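PDB 5EUR: uncharacterized protein, which is of unknown function, assembles from three copies of the chain, and may be related to glutathione S-transferases. Local coordinates for residues Thr32-Val35 and Val36-Leu40; Glu84-Arg87 and Arg88-Ala92; Glu25-Thr28 and Lys29-Thr32; Arg72-Ala75 and Gln76-Ala79. All coordinates share one frame; numbering follows the deposited sequence.

Contact 1: Thr32-Val35 and Val36-Leu40; sequences TEIV and VTTML
Thr-38 folds its hydroxyl back over the preceding turn onto the carbonyl of Ile-34, with Thr-38 OG1 2.7 Å from Ile-34 O. The first torsion sets this up: OG1 stands beside the threonine's own backbone N and opposite its carbonyl carbon (chi1 -53°), while the methyl CG2 takes the position anti to N. Thr-38 N donates to the same Ile-34 O at 3.0 Å. The two donors come in from opposite faces of the carbonyl plane, so a single residue grips that oxygen twice. Thr-38 OG1 is also hydrogen-bonded to Tyr-5 OH of the second subunit, and a sulfate lies about 3 Å from the side chain. Thr-37 adopts the same conformation and donates from OG1 to Glu-33 O at 3.0 Å, but here OG1 sits well above the carbonyl plane, 62° out of it, and is not directed at a lone pair. Both threonines belong to the middle of helix 28-43, which widens into a pi-type turn at 32-35; there Val-36 N probably bonds to Phe-31 O, five residues back. Alpha-helical pairing is back by Thr-38 N on Ile-34 O and continues with Met-39 N on Val-35 O at 2.9 Å, a bond close to straight at 165°. Beside this bond the methionine side chain runs back toward Val-35: CG passes 3.3 Å from Val-35 O, and SD rests 3.9 Å from Val-35 CG1, the methyl anti to the valine's N. Val-36 turns to another side of the helix and packs on Ile-57 of helix 47-59, whereas Met-39 also meets Thr-38 of the third subunit.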
ATOM      1  N   THR A  32      -5.257  -5.615   5.960  1.00 12.40           N
ATOM      2  CA  THR A  32      -5.710  -6.935   5.526  1.00 12.98           C
ATOM      3  C   THR A  32      -6.579  -6.883   4.271  1.00 13.25           C
ATOM      4  O   THR A  32      -6.526  -7.809   3.458  1.00 16.48           O
ATOM      5  CB  THR A  32      -6.452  -7.655   6.657  1.00 15.84           C
ATOM      6  OG1 THR A  32      -7.609  -6.902   7.040  1.00 15.59           O
ATOM      7  CG2 THR A  32      -5.528  -7.840   7.857  1.00 14.89           C
ATOM      8  N   GLU A  33      -7.369  -5.826   4.080  1.00 13.04           N
ATOM      9  CA  GLU A  33      -8.254  -5.754   2.922  1.00 11.96           C
ATOM     10  C   GLU A  33      -7.563  -5.196   1.678  1.00 14.56           C
ATOM     11  O   GLU A  33      -7.874  -5.623   0.557  1.00 18.01           O
ATOM     12  CB  GLU A  33      -9.470  -4.888   3.252  1.00 15.35           C
ATOM     13  CG  GLU A  33     -10.305  -5.389   4.433  1.00 17.65           C
ATOM     14  CD  GLU A  33     -11.230  -6.526   4.059  1.00 24.76           C
ATOM     15  OE1 GLU A  33     -11.251  -6.916   2.878  1.00 21.01           O
ATOM     16  OE2 GLU A  33     -11.933  -7.030   4.959  1.00 26.91           O
ATOM     17  N   ILE A  34      -6.653  -4.227   1.838  1.00 14.16           N
ATOM     18  CA  ILE A  34      -5.990  -3.623   0.682  1.00 13.02           C
ATOM     19  C   ILE A  34      -4.569  -4.162   0.502  1.00 12.84           C
ATOM     20  O   ILE A  34      -4.216  -4.688  -0.565  1.00 12.89           O
ATOM     21  CB  ILE A  34      -5.964  -2.085   0.800  1.00 13.21           C
ATOM     22  CG1 ILE A  34      -7.385  -1.524   0.905  1.00 17.63           C
ATOM     23  CG2 ILE A  34      -5.217  -1.477  -0.385  1.00 13.81           C
ATOM     24  CD1 ILE A  34      -8.153  -1.530  -0.397  1.00 19.15           C
ATOM     25  N   VAL A  35      -3.736  -4.036   1.540  1.00 11.61           N
ATOM     26  CA  VAL A  35      -2.307  -4.290   1.355  1.00 10.61           C
ATOM     27  C   VAL A  35      -2.042  -5.764   1.068  1.00 10.44           C
ATOM     28  O   VAL A  35      -1.390  -6.111   0.077  1.00  9.88           O
ATOM     29  CB  VAL A  35      -1.494  -3.786   2.557  1.00 11.33           C
ATOM     30  CG1 VAL A  35      -0.010  -4.034   2.292  1.00 12.10           C
ATOM     31  CG2 VAL A  35      -1.729  -2.305   2.723  1.00 13.42           C
ATOM     32  N   VAL A  36      -2.526  -6.658   1.934  1.00  9.49           N
ATOM     33  CA  VAL A  36      -2.204  -8.070   1.763  1.00 12.17           C
ATOM     34  C   VAL A  36      -2.815  -8.610   0.481  1.00 11.85           C
ATOM     35  O   VAL A  36      -2.169  -9.353  -0.262  1.00 10.72           O
ATOM     36  CB  VAL A  36      -2.652  -8.866   3.004  1.00 10.68           C
ATOM     37  CG1 VAL A  36      -2.431 -10.365   2.785  1.00 12.82           C
ATOM     38  CG2 VAL A  36      -1.891  -8.366   4.228  1.00 12.72           C
ATOM     39  N   THR A  37      -4.067  -8.243   0.197  1.00 10.94           N
ATOM     40  CA  THR A  37      -4.703  -8.678  -1.037  1.00 13.25           C
ATOM     41  C   THR A  37      -3.863  -8.283  -2.243  1.00 11.26           C
ATOM     42  O   THR A  37      -3.652  -9.086  -3.158  1.00 12.43           O
ATOM     43  CB  THR A  37      -6.093  -8.056  -1.131  1.00 14.64           C
ATOM     44  OG1 THR A  37      -6.841  -8.392   0.054  1.00 13.73           O
ATOM     45  CG2 THR A  37      -6.820  -8.557  -2.372  1.00 13.37           C
ATOM     46  N   THR A  38      -3.338  -7.056  -2.238  1.00  9.70           N
ATOM     47  CA  THR A  38      -2.562  -6.599  -3.386  1.00 10.53           C
ATOM     48  C   THR A  38      -1.212  -7.307  -3.455  1.00 10.04           C
ATOM     49  O   THR A  38      -0.753  -7.667  -4.547  1.00 11.72           O
ATOM     50  CB  THR A  38      -2.402  -5.080  -3.333  1.00 10.97           C
ATOM     51  OG1 THR A  38      -3.710  -4.481  -3.188  1.00 12.85           O
ATOM     52  CG2 THR A  38      -1.752  -4.591  -4.632  1.00 13.49           C
ATOM     53  N   MET A  39      -0.569  -7.530  -2.302  1.00 10.41           N
ATOM     54  CA  MET A  39       0.685  -8.295  -2.290  1.00  9.24           C
ATOM     55  C   MET A  39       0.488  -9.665  -2.924  1.00 11.53           C
ATOM     56  O   MET A  39       1.287 -10.108  -3.776  1.00 12.73           O
ATOM     57  CB  MET A  39       1.204  -8.458  -0.857  1.00 12.06           C
ATOM     58  CG  MET A  39       1.695  -7.146  -0.204  1.00 10.45           C
ATOM     59  SD  MET A  39       1.913  -7.380   1.591  1.00 13.10           S
ATOM     60  CE  MET A  39       3.212  -8.614   1.628  1.00 14.74           C
ATOM     61  N   LEU A  40      -0.579 -10.359  -2.497  1.00 10.84           N
ATOM     62  CA  LEU A  40      -0.840 -11.705  -2.997  1.00 10.90           C
ATOM     63  C   LEU A  40      -1.168 -11.684  -4.485  1.00 12.65           C
ATOM     64  O   LEU A  40      -0.618 -12.475  -5.253  1.00 12.48           O
ATOM     65  CB  LEU A  40      -1.968 -12.356  -2.196  1.00 12.32           C
ATOM     66  CG  LEU A  40      -1.616 -12.684  -0.745  1.00 12.34           C
ATOM     67  CD1 LEU A  40      -2.895 -13.062   0.011  1.00 14.39           C
ATOM     68  CD2 LEU A  40      -0.591 -13.842  -0.677  1.00 13.82           C
TER

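Contact 2: Glu84-Arg87 and Arg88-Ala92; sequences EAER and RRKEA
A salt bridge spanning one turn of helix 79-99 joins Glu-86 to Lys-90, with Lys-90 NZ 2.8 Å from Glu-86 OE2. The lysine chain starts beside its own backbone N, runs extended as far as CE and bends only at the last torsion (chi4 87°), which brings the ammonium across to the carboxylate. It lands on the anti lone pair of OE2, the one directed away from OE1, and NZ also comes within 3.3 Å of Glu-86 CG. Glu-86 meets it with a bent chain, CG anti to the backbone N and chi2 at 71°. The other oxygen, OE1, is hydrogen-bonded to His-58 NE2, so OE1 ties the carboxylate to helix 47-59 while OE2 stays on its own helix, and the two bonds together should hold the group's rotation. This is the familiar i to i+4 pairing of opposite charges along a helix, laid over regular backbone bonds such as Lys-90 N to Glu-86 O at 2.9 Å. Arg-89 leans past the glutamate more loosely: its CD is 3.9 Å from Glu-86 OE1, and the guanidinium, turned 32° from the carboxylate plane, instead donates through NH1 to Leu-62 O and His-58 O. Arg-88 lays CG 3.3 Å from Glu-84 O before its guanidinium reaches a salt bridge with Asp-56. On the exposed flank Glu-91 CG lies 3.3 Å from Arg-87 O, while Arg-87 NH2 and Glu-91 OE2 remain 5.3 Å apart, opposite charges without contact.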
ATOM      1  N   GLU A  84       5.624 -24.003  11.733  1.00 19.60           N
ATOM      2  CA  GLU A  84       6.481 -22.962  12.295  1.00 23.15           C
ATOM      3  C   GLU A  84       5.715 -21.650  12.406  1.00 20.11           C
ATOM      4  O   GLU A  84       5.828 -20.931  13.411  1.00 22.33           O
ATOM      5  CB  GLU A  84       7.739 -22.797  11.443  1.00 27.67           C
ATOM      6  CG  GLU A  84       8.699 -23.983  11.537  1.00 30.74           C
ATOM      7  CD  GLU A  84       9.128 -24.280  12.961  1.00 33.32           C
ATOM      8  OE1 GLU A  84       9.497 -23.329  13.687  1.00 37.64           O
ATOM      9  OE2 GLU A  84       9.078 -25.464  13.363  1.00 36.95           O
ATOM     10  N   ALA A  85       4.898 -21.346  11.391  1.00 17.79           N
ATOM     11  CA  ALA A  85       4.027 -20.178  11.483  1.00 17.19           C
ATOM     12  C   ALA A  85       3.050 -20.302  12.648  1.00 19.19           C
ATOM     13  O   ALA A  85       2.784 -19.322  13.348  1.00 19.71           O
ATOM     14  CB  ALA A  85       3.269 -19.985  10.170  1.00 19.18           C
ATOM     15  N   GLU A  86       2.500 -21.496  12.864  1.00 16.34           N
ATOM     16  CA  GLU A  86       1.559 -21.699  13.964  1.00 19.45           C
ATOM     17  C   GLU A  86       2.233 -21.502  15.321  1.00 21.64           C
ATOM     18  O   GLU A  86       1.645 -20.911  16.231  1.00 21.15           O
ATOM     19  CB  GLU A  86       0.930 -23.091  13.863  1.00 18.59           C
ATOM     20  CG  GLU A  86      -0.002 -23.438  15.020  1.00 20.68           C
ATOM     21  CD  GLU A  86      -1.325 -22.673  15.018  1.00 26.37           C
ATOM     22  OE1 GLU A  86      -1.716 -22.122  13.966  1.00 23.92           O
ATOM     23  OE2 GLU A  86      -1.988 -22.626  16.082  1.00 25.36           O
ATOM     24  N   ARG A  87       3.471 -21.975  15.476  1.00 20.84           N
ATOM     25  CA  ARG A  87       4.203 -21.734  16.718  1.00 20.59           C
ATOM     26  C   ARG A  87       4.362 -20.244  16.977  1.00 25.50           C
ATOM     27  O   ARG A  87       4.134 -19.763  18.099  1.00 24.12           O
ATOM     28  CB  ARG A  87       5.574 -22.401  16.652  1.00 24.14           C
ATOM     29  CG  ARG A  87       5.525 -23.892  16.884  1.00 25.10           C
ATOM     30  CD  ARG A  87       6.869 -24.540  16.618  1.00 32.50           C
ATOM     31  NE  ARG A  87       7.902 -24.113  17.560  1.00 33.79           N
ATOM     32  CZ  ARG A  87       8.186 -24.740  18.702  1.00 36.02           C
ATOM     33  NH1 ARG A  87       7.506 -25.819  19.057  1.00 35.62           N
ATOM     34  NH2 ARG A  87       9.150 -24.286  19.490  1.00 36.25           N
ATOM     35  N   ARG A  88       4.747 -19.494  15.934  1.00 23.74           N
ATOM     36  CA  ARG A  88       4.878 -18.044  16.077  1.00 23.41           C
ATOM     37  C   ARG A  88       3.535 -17.402  16.428  1.00 22.25           C
ATOM     38  O   ARG A  88       3.473 -16.493  17.265  1.00 22.58           O
ATOM     39  CB  ARG A  88       5.461 -17.475  14.778  1.00 22.87           C
ATOM     40  CG  ARG A  88       6.884 -17.994  14.491  1.00 27.22           C
ATOM     41  CD  ARG A  88       7.476 -17.527  13.154  1.00 28.67           C
ATOM     42  NE  ARG A  88       7.317 -16.110  12.861  1.00 34.53           N
ATOM     43  CZ  ARG A  88       7.061 -15.624  11.649  1.00 32.41           C
ATOM     44  NH1 ARG A  88       6.924 -16.443  10.610  1.00 31.06           N
ATOM     45  NH2 ARG A  88       6.939 -14.316  11.477  1.00 33.45           N
ATOM     46  N   ARG A  89       2.444 -17.897  15.828  1.00 19.26           N
ATOM     47  CA  ARG A  89       1.111 -17.380  16.112  1.00 18.46           C
ATOM     48  C   ARG A  89       0.730 -17.604  17.568  1.00 22.28           C
ATOM     49  O   ARG A  89       0.189 -16.703  18.216  1.00 22.20           O
ATOM     50  CB  ARG A  89       0.084 -18.038  15.190  1.00 18.36           C
ATOM     51  CG  ARG A  89      -1.342 -17.528  15.346  1.00 20.59           C
ATOM     52  CD  ARG A  89      -2.276 -18.333  14.449  1.00 20.11           C
ATOM     53  NE  ARG A  89      -3.679 -17.923  14.525  1.00 22.39           N
ATOM     54  CZ  ARG A  89      -4.224 -16.950  13.791  1.00 23.90           C
ATOM     55  NH1 ARG A  89      -3.482 -16.265  12.920  1.00 16.79           N
ATOM     56  NH2 ARG A  89      -5.515 -16.664  13.929  1.00 24.96           N
ATOM     57  N   LYS A  90       0.996 -18.801  18.100  1.00 21.31           N
ATOM     58  CA  LYS A  90       0.673 -19.058  19.501  1.00 24.17           C
ATOM     59  C   LYS A  90       1.485 -18.153  20.416  1.00 25.03           C
ATOM     60  O   LYS A  90       0.975 -17.673  21.442  1.00 27.48           O
ATOM     61  CB  LYS A  90       0.912 -20.531  19.838  1.00 25.55           C
ATOM     62  CG  LYS A  90      -0.146 -21.482  19.282  1.00 28.72           C
ATOM     63  CD  LYS A  90       0.149 -22.925  19.673  1.00 31.81           C
ATOM     64  CE  LYS A  90      -1.050 -23.825  19.427  1.00 29.61           C
ATOM     65  NZ  LYS A  90      -1.091 -24.363  18.040  1.00 28.41           N
ATOM     66  N   GLU A  91       2.744 -17.885  20.057  1.00 23.01           N
ATOM     67  CA  GLU A  91       3.528 -16.934  20.841  1.00 28.82           C
ATOM     68  C   GLU A  91       2.910 -15.539  20.786  1.00 30.16           C
ATOM     69  O   GLU A  91       2.854 -14.832  21.803  1.00 31.94           O
ATOM     70  CB  GLU A  91       4.972 -16.900  20.345  1.00 32.30           C
ATOM     71  CG  GLU A  91       5.746 -18.189  20.564  1.00 35.92           C
ATOM     72  CD  GLU A  91       7.071 -18.202  19.821  1.00 41.06           C
ATOM     73  OE1 GLU A  91       7.405 -17.188  19.171  1.00 41.21           O
ATOM     74  OE2 GLU A  91       7.780 -19.229  19.887  1.00 46.70           O
ATOM     75  N   ALA A  92       2.407 -15.141  19.613  1.00 31.62           N
ATOM     76  CA  ALA A  92       1.744 -13.846  19.480  1.00 29.63           C
ATOM     77  C   ALA A  92       0.495 -13.768  20.355  1.00 31.99           C
ATOM     78  O   ALA A  92       0.267 -12.761  21.036  1.00 34.24           O
ATOM     79  CB  ALA A  92       1.393 -13.585  18.015  1.00 28.73           C
TER

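Contact 3: Glu25-Thr28 and Lys29-Thr32; sequences ELST and KYFT
Ser-27 OG accepts the backbone N-H of Tyr-30, at 3.1 Å from Tyr-30 N with an N-H...O angle of 151°. A chi1 of 81° places OG between the serine's own N and carbonyl carbon, turned toward the start of the helix, where it also comes within 3.1 Å of Tyr-30 CB. The same OG is hydrogen-bonded to Phe-22 O of the second subunit. Backbone pairing begins at once, with Phe-31 N on Ser-27 O at 3.0 Å and Thr-32 N on Thr-28 O at 2.9 Å. Thr-28 sends its own OG1 to Lys-16 O. Outside these bonds, Leu-26 splits its two methyls between the aromatic residues: CD1 lies 4.0 Å from Phe-31 CD1, and CD2 lies 4.2 Å from Tyr-30 CD2. Phe-31 continues onto Val-19, Val-21 and Ile-10 of the sheet, whereas Tyr-30 faces the subunit interface, its side chain about 3 Å from a bound magnesium ion and touching Gln-24 of the second subunit. The arrangement is a serine N-cap, placed where strand 24-27, outermost in the sheet of this chain, turns directly into helix 28-43.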
ATOM      1  N   GLU A  25       2.563   2.255  11.194  1.00 15.59           N
ATOM      2  CA  GLU A  25       1.282   1.913  11.789  1.00 16.82           C
ATOM      3  C   GLU A  25       0.179   2.116  10.758  1.00 16.58           C
ATOM      4  O   GLU A  25       0.115   3.160  10.093  1.00 16.07           O
ATOM      5  CB  GLU A  25       1.015   2.739  13.051  1.00 16.78           C
ATOM      6  CG  GLU A  25      -0.220   2.256  13.793  1.00 19.98           C
ATOM      7  CD  GLU A  25      -0.309   2.757  15.227  1.00 27.63           C
ATOM      8  OE1 GLU A  25       0.486   3.643  15.613  1.00 31.20           O
ATOM      9  OE2 GLU A  25      -1.185   2.254  15.965  1.00 26.08           O
ATOM     10  N   LEU A  26      -0.674   1.100  10.610  1.00 14.25           N
ATOM     11  CA  LEU A  26      -1.785   1.114   9.670  1.00 14.18           C
ATOM     12  C   LEU A  26      -3.025   0.566  10.358  1.00 15.28           C
ATOM     13  O   LEU A  26      -2.922  -0.300  11.224  1.00 15.79           O
ATOM     14  CB  LEU A  26      -1.499   0.244   8.435  1.00 15.46           C
ATOM     15  CG  LEU A  26      -0.302   0.582   7.554  1.00 16.82           C
ATOM     16  CD1 LEU A  26      -0.049  -0.585   6.598  1.00 16.92           C
ATOM     17  CD2 LEU A  26      -0.618   1.850   6.792  1.00 16.47           C
ATOM     18  N   SER A  27      -4.198   1.018   9.932  1.00 14.14           N
ATOM     19  CA  SER A  27      -5.400   0.358  10.429  1.00 14.30           C
ATOM     20  C   SER A  27      -5.366  -1.098   9.990  1.00 17.11           C
ATOM     21  O   SER A  27      -4.931  -1.420   8.877  1.00 16.44           O
ATOM     22  CB  SER A  27      -6.674   1.045   9.924  1.00 20.42           C
ATOM     23  OG  SER A  27      -7.005   0.654   8.605  1.00 22.55           O
ATOM     24  N   THR A  28      -5.788  -1.993  10.888  1.00 16.05           N
ATOM     25  CA  THR A  28      -5.725  -3.417  10.582  1.00 15.08           C
ATOM     26  C   THR A  28      -6.518  -3.747   9.334  1.00 14.47           C
ATOM     27  O   THR A  28      -6.047  -4.504   8.479  1.00 14.32           O
ATOM     28  CB  THR A  28      -6.229  -4.231  11.771  1.00 17.41           C
ATOM     29  OG1 THR A  28      -5.406  -3.937  12.902  1.00 16.88           O
ATOM     30  CG2 THR A  28      -6.170  -5.720  11.460  1.00 20.23           C
ATOM     31  N   LYS A  29      -7.720  -3.178   9.202  1.00 15.39           N
ATOM     32  CA  LYS A  29      -8.557  -3.485   8.046  1.00 14.34           C
ATOM     33  C   LYS A  29      -7.941  -2.972   6.750  1.00 16.34           C
ATOM     34  O   LYS A  29      -8.051  -3.633   5.718  1.00 15.64           O
ATOM     35  CB  LYS A  29      -9.959  -2.908   8.249  1.00 18.35           C
ATOM     36  CG  LYS A  29     -10.699  -3.577   9.391  1.00 27.49           C
ATOM     37  CD  LYS A  29     -11.125  -4.981   9.003  1.00 29.30           C
ATOM     38  CE  LYS A  29     -10.890  -5.969  10.124  1.00 35.27           C
ATOM     39  NZ  LYS A  29      -9.707  -6.830   9.801  1.00 33.71           N
ATOM     40  N   TYR A  30      -7.289  -1.806   6.771  1.00 12.83           N
ATOM     41  CA  TYR A  30      -6.597  -1.369   5.558  1.00 13.63           C
ATOM     42  C   TYR A  30      -5.503  -2.357   5.186  1.00 13.17           C
ATOM     43  O   TYR A  30      -5.358  -2.738   4.015  1.00 12.73           O
ATOM     44  CB  TYR A  30      -6.003   0.034   5.738  1.00 13.81           C
ATOM     45  CG  TYR A  30      -5.196   0.482   4.543  1.00 13.46           C
ATOM     46  CD1 TYR A  30      -5.820   0.991   3.408  1.00 15.04           C
ATOM     47  CD2 TYR A  30      -3.804   0.389   4.546  1.00 13.79           C
ATOM     48  CE1 TYR A  30      -5.073   1.397   2.311  1.00 15.04           C
ATOM     49  CE2 TYR A  30      -3.057   0.782   3.449  1.00 13.58           C
ATOM     50  CZ  TYR A  30      -3.701   1.284   2.341  1.00 14.25           C
ATOM     51  OH  TYR A  30      -2.960   1.670   1.251  1.00 13.45           O
ATOM     52  N   PHE A  31      -4.724  -2.797   6.172  1.00 13.57           N
ATOM     53  CA  PHE A  31      -3.662  -3.748   5.871  1.00 13.22           C
ATOM     54  C   PHE A  31      -4.225  -5.056   5.318  1.00 13.69           C
ATOM     55  O   PHE A  31      -3.727  -5.580   4.318  1.00 13.26           O
ATOM     56  CB  PHE A  31      -2.820  -4.003   7.118  1.00 11.49           C
ATOM     57  CG  PHE A  31      -1.662  -4.901   6.869  1.00 13.64           C
ATOM     58  CD1 PHE A  31      -0.615  -4.484   6.052  1.00 13.77           C
ATOM     59  CD2 PHE A  31      -1.602  -6.156   7.439  1.00 13.42           C
ATOM     60  CE1 PHE A  31       0.472  -5.309   5.812  1.00 14.25           C
ATOM     61  CE2 PHE A  31      -0.519  -6.981   7.198  1.00 13.95           C
ATOM     62  CZ  PHE A  31       0.514  -6.563   6.390  1.00 14.98           C
ATOM     63  N   THR A  32      -5.257  -5.615   5.960  1.00 12.40           N
ATOM     64  CA  THR A  32      -5.710  -6.935   5.526  1.00 12.98           C
ATOM     65  C   THR A  32      -6.579  -6.883   4.271  1.00 13.25           C
ATOM     66  O   THR A  32      -6.526  -7.809   3.458  1.00 16.48           O
ATOM     67  CB  THR A  32      -6.452  -7.655   6.657  1.00 15.84           C
ATOM     68  OG1 THR A  32      -7.609  -6.902   7.040  1.00 15.59           O
ATOM     69  CG2 THR A  32      -5.528  -7.840   7.857  1.00 14.89           C
TER

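Contact 4: Arg72-Ala75 and Gln76-Ala79; sequences RWWA and QSNA
Ser-77 and Trp-74 make the tighter half of this contact, with Ser-77 OG only 2.5 Å from Trp-74 O. The serine hydroxyl lies between its own N and carbonyl carbon (chi1 76°), a torsion that swings it back toward the last helical turn, 19° from the carbonyl plane. Ser-77 N reaches the same Trp-74 O at 3.2 Å from well above that plane; both donors of Ser-77 thus converge on this oxygen. Trp-74 CD1 passes 4.1 Å from Ser-77 OG, and the indole beyond it is anchored by NE1 to Asn-55 OD1 and lies against Leu-54 and Asn-51 of helix 47-59, the latter touching Ser-77 as well. These bonds finish helix 68-75: Gln-76 is the first residue to leave helical geometry, and Asn-78 then serves as N-cap of helix 79-99, its OD1 accepting from Gln-80 N. Gln-76 forms the solvent-facing half. Its side chain starts beside its own N, extends beyond CG and curls the amide back along the helix, where NE2 donates to Arg-72 O at 3.0 Å. Gln-76 N binds the same oxygen at 3.1 Å, and the backbone and amide N-H come to it from the two sides of its plane, NE2 being 49° out of it. Contact with the Arg-72 side chain is slight, since NE2 comes no nearer than 4.2 Å to CB and the guanidinium leads away from the turn.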
ATOM      1  N   ARG A  72      -6.321 -21.214  -0.105  1.00 21.77           N
ATOM      2  CA  ARG A  72      -6.507 -22.654  -0.268  1.00 24.38           C
ATOM      3  C   ARG A  72      -5.182 -23.343  -0.580  1.00 25.01           C
ATOM      4  O   ARG A  72      -4.864 -24.395   0.005  1.00 26.09           O
ATOM      5  CB  ARG A  72      -7.570 -22.916  -1.339  1.00 25.28           C
ATOM      6  CG  ARG A  72      -8.904 -22.251  -0.986  1.00 30.31           C
ATOM      7  CD  ARG A  72     -10.083 -22.715  -1.840  1.00 38.05           C
ATOM      8  NE  ARG A  72     -10.137 -22.048  -3.139  1.00 37.65           N
ATOM      9  CZ  ARG A  72     -10.766 -20.898  -3.366  1.00 36.13           C
ATOM     10  NH1 ARG A  72     -11.400 -20.274  -2.378  1.00 35.20           N
ATOM     11  NH2 ARG A  72     -10.758 -20.369  -4.583  1.00 40.05           N
ATOM     12  N   TRP A  73      -4.376 -22.737  -1.468  1.00 22.23           N
ATOM     13  CA  TRP A  73      -3.014 -23.210  -1.691  1.00 21.73           C
ATOM     14  C   TRP A  73      -2.235 -23.289  -0.386  1.00 26.10           C
ATOM     15  O   TRP A  73      -1.597 -24.305  -0.098  1.00 23.55           O
ATOM     16  CB  TRP A  73      -2.257 -22.293  -2.661  1.00 25.19           C
ATOM     17  CG  TRP A  73      -2.777 -22.174  -4.048  1.00 26.20           C
ATOM     18  CD1 TRP A  73      -3.708 -22.964  -4.659  1.00 28.85           C
ATOM     19  CD2 TRP A  73      -2.329 -21.236  -5.043  1.00 25.28           C
ATOM     20  NE1 TRP A  73      -3.888 -22.554  -5.965  1.00 31.55           N
ATOM     21  CE2 TRP A  73      -3.055 -21.495  -6.220  1.00 27.89           C
ATOM     22  CE3 TRP A  73      -1.398 -20.189  -5.038  1.00 23.37           C
ATOM     23  CZ2 TRP A  73      -2.879 -20.745  -7.391  1.00 33.24           C
ATOM     24  CZ3 TRP A  73      -1.208 -19.451  -6.207  1.00 23.94           C
ATOM     25  CH2 TRP A  73      -1.958 -19.729  -7.362  1.00 29.52           C
ATOM     26  N   TRP A  74      -2.271 -22.215   0.415  1.00 19.25           N
ATOM     27  CA  TRP A  74      -1.479 -22.182   1.642  1.00 17.59           C
ATOM     28  C   TRP A  74      -1.931 -23.262   2.620  1.00 20.42           C
ATOM     29  O   TRP A  74      -1.100 -23.915   3.258  1.00 23.34           O
ATOM     30  CB  TRP A  74      -1.580 -20.789   2.279  1.00 17.24           C
ATOM     31  CG  TRP A  74      -1.098 -20.692   3.696  1.00 17.25           C
ATOM     32  CD1 TRP A  74       0.200 -20.618   4.137  1.00 18.04           C
ATOM     33  CD2 TRP A  74      -1.921 -20.670   4.865  1.00 17.43           C
ATOM     34  NE1 TRP A  74       0.222 -20.523   5.512  1.00 18.02           N
ATOM     35  CE2 TRP A  74      -1.067 -20.567   5.980  1.00 16.99           C
ATOM     36  CE3 TRP A  74      -3.306 -20.718   5.073  1.00 15.86           C
ATOM     37  CZ2 TRP A  74      -1.556 -20.523   7.300  1.00 16.32           C
ATOM     38  CZ3 TRP A  74      -3.790 -20.673   6.383  1.00 17.16           C
ATOM     39  CH2 TRP A  74      -2.911 -20.565   7.474  1.00 17.59           C
ATOM     40  N   ALA A  75      -3.241 -23.467   2.729  1.00 20.93           N
ATOM     41  CA  ALA A  75      -3.799 -24.418   3.688  1.00 23.51           C
ATOM     42  C   ALA A  75      -3.450 -25.850   3.329  1.00 28.96           C
ATOM     43  O   ALA A  75      -3.415 -26.719   4.213  1.00 30.42           O
ATOM     44  CB  ALA A  75      -5.315 -24.260   3.773  1.00 25.10           C
ATOM     45  N   GLN A  76      -3.222 -26.136   2.048  1.00 25.06           N
ATOM     46  CA  GLN A  76      -2.798 -27.482   1.676  1.00 29.33           C
ATOM     47  C   GLN A  76      -1.335 -27.546   1.236  1.00 28.72           C
ATOM     48  O   GLN A  76      -0.944 -28.453   0.493  1.00 30.59           O
ATOM     49  CB  GLN A  76      -3.745 -28.040   0.620  1.00 29.97           C
ATOM     50  CG  GLN A  76      -5.166 -28.136   1.181  1.00 36.55           C
ATOM     51  CD  GLN A  76      -6.261 -28.060   0.138  1.00 40.63           C
ATOM     52  OE1 GLN A  76      -6.769 -29.083  -0.316  1.00 41.00           O
ATOM     53  NE2 GLN A  76      -6.634 -26.842  -0.247  1.00 34.49           N
ATOM     54  N   SER A  77      -0.510 -26.620   1.750  1.00 27.41           N
ATOM     55  CA  SER A  77       0.905 -26.435   1.458  1.00 32.51           C
ATOM     56  C   SER A  77       1.772 -27.055   2.558  1.00 33.84           C
ATOM     57  O   SER A  77       1.269 -27.731   3.462  1.00 37.95           O
ATOM     58  CB  SER A  77       1.229 -24.947   1.296  1.00 32.80           C
ATOM     59  OG  SER A  77       1.276 -24.282   2.560  1.00 31.46           O
ATOM     60  N   ASN A  78       3.092 -26.830   2.472  1.00 36.47           N
ATOM     61  CA  ASN A  78       4.082 -27.462   3.347  1.00 37.78           C
ATOM     62  C   ASN A  78       3.681 -27.394   4.815  1.00 34.26           C
ATOM     63  O   ASN A  78       3.633 -26.316   5.427  1.00 35.12           O
ATOM     64  CB  ASN A  78       5.463 -26.817   3.159  1.00 37.30           C
ATOM     65  CG  ASN A  78       6.504 -27.327   4.162  1.00 42.40           C
ATOM     66  OD1 ASN A  78       6.415 -28.450   4.648  1.00 45.68           O
ATOM     67  ND2 ASN A  78       7.502 -26.499   4.454  1.00 42.44           N
ATOM     68  N   ALA A  79       3.422 -28.575   5.383  1.00 37.28           N
ATOM     69  CA  ALA A  79       2.906 -28.646   6.743  1.00 35.06           C
ATOM     70  C   ALA A  79       3.917 -28.130   7.758  1.00 31.53           C
ATOM     71  O   ALA A  79       3.536 -27.489   8.739  1.00 27.57           O
ATOM     72  CB  ALA A  79       2.487 -30.079   7.077  1.00 33.35           C
TER

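In the fold
From the N terminus, contact 3 comes first, at the corner where strand 24-27 of the three-stranded antiparallel sheet passes into helix 28-43. Contact 1 continues along the same helix and shares Thr-32 with contact 3; both reach the neighbouring subunits. After helix 47-59 the chain arrives at contact 4, which ends helix 68-75 and leads into helix 79-99, where contact 2 lies. All four are local, so none closes a long loop, and they follow one another without nesting or crossing. Contacts 2 and 4 both send side chains to helix 47-59, as does Val-36 of contact 1. Contacts 1 and 2 lie on opposite sides of the chain's centre, their own centres about 21 Å apart.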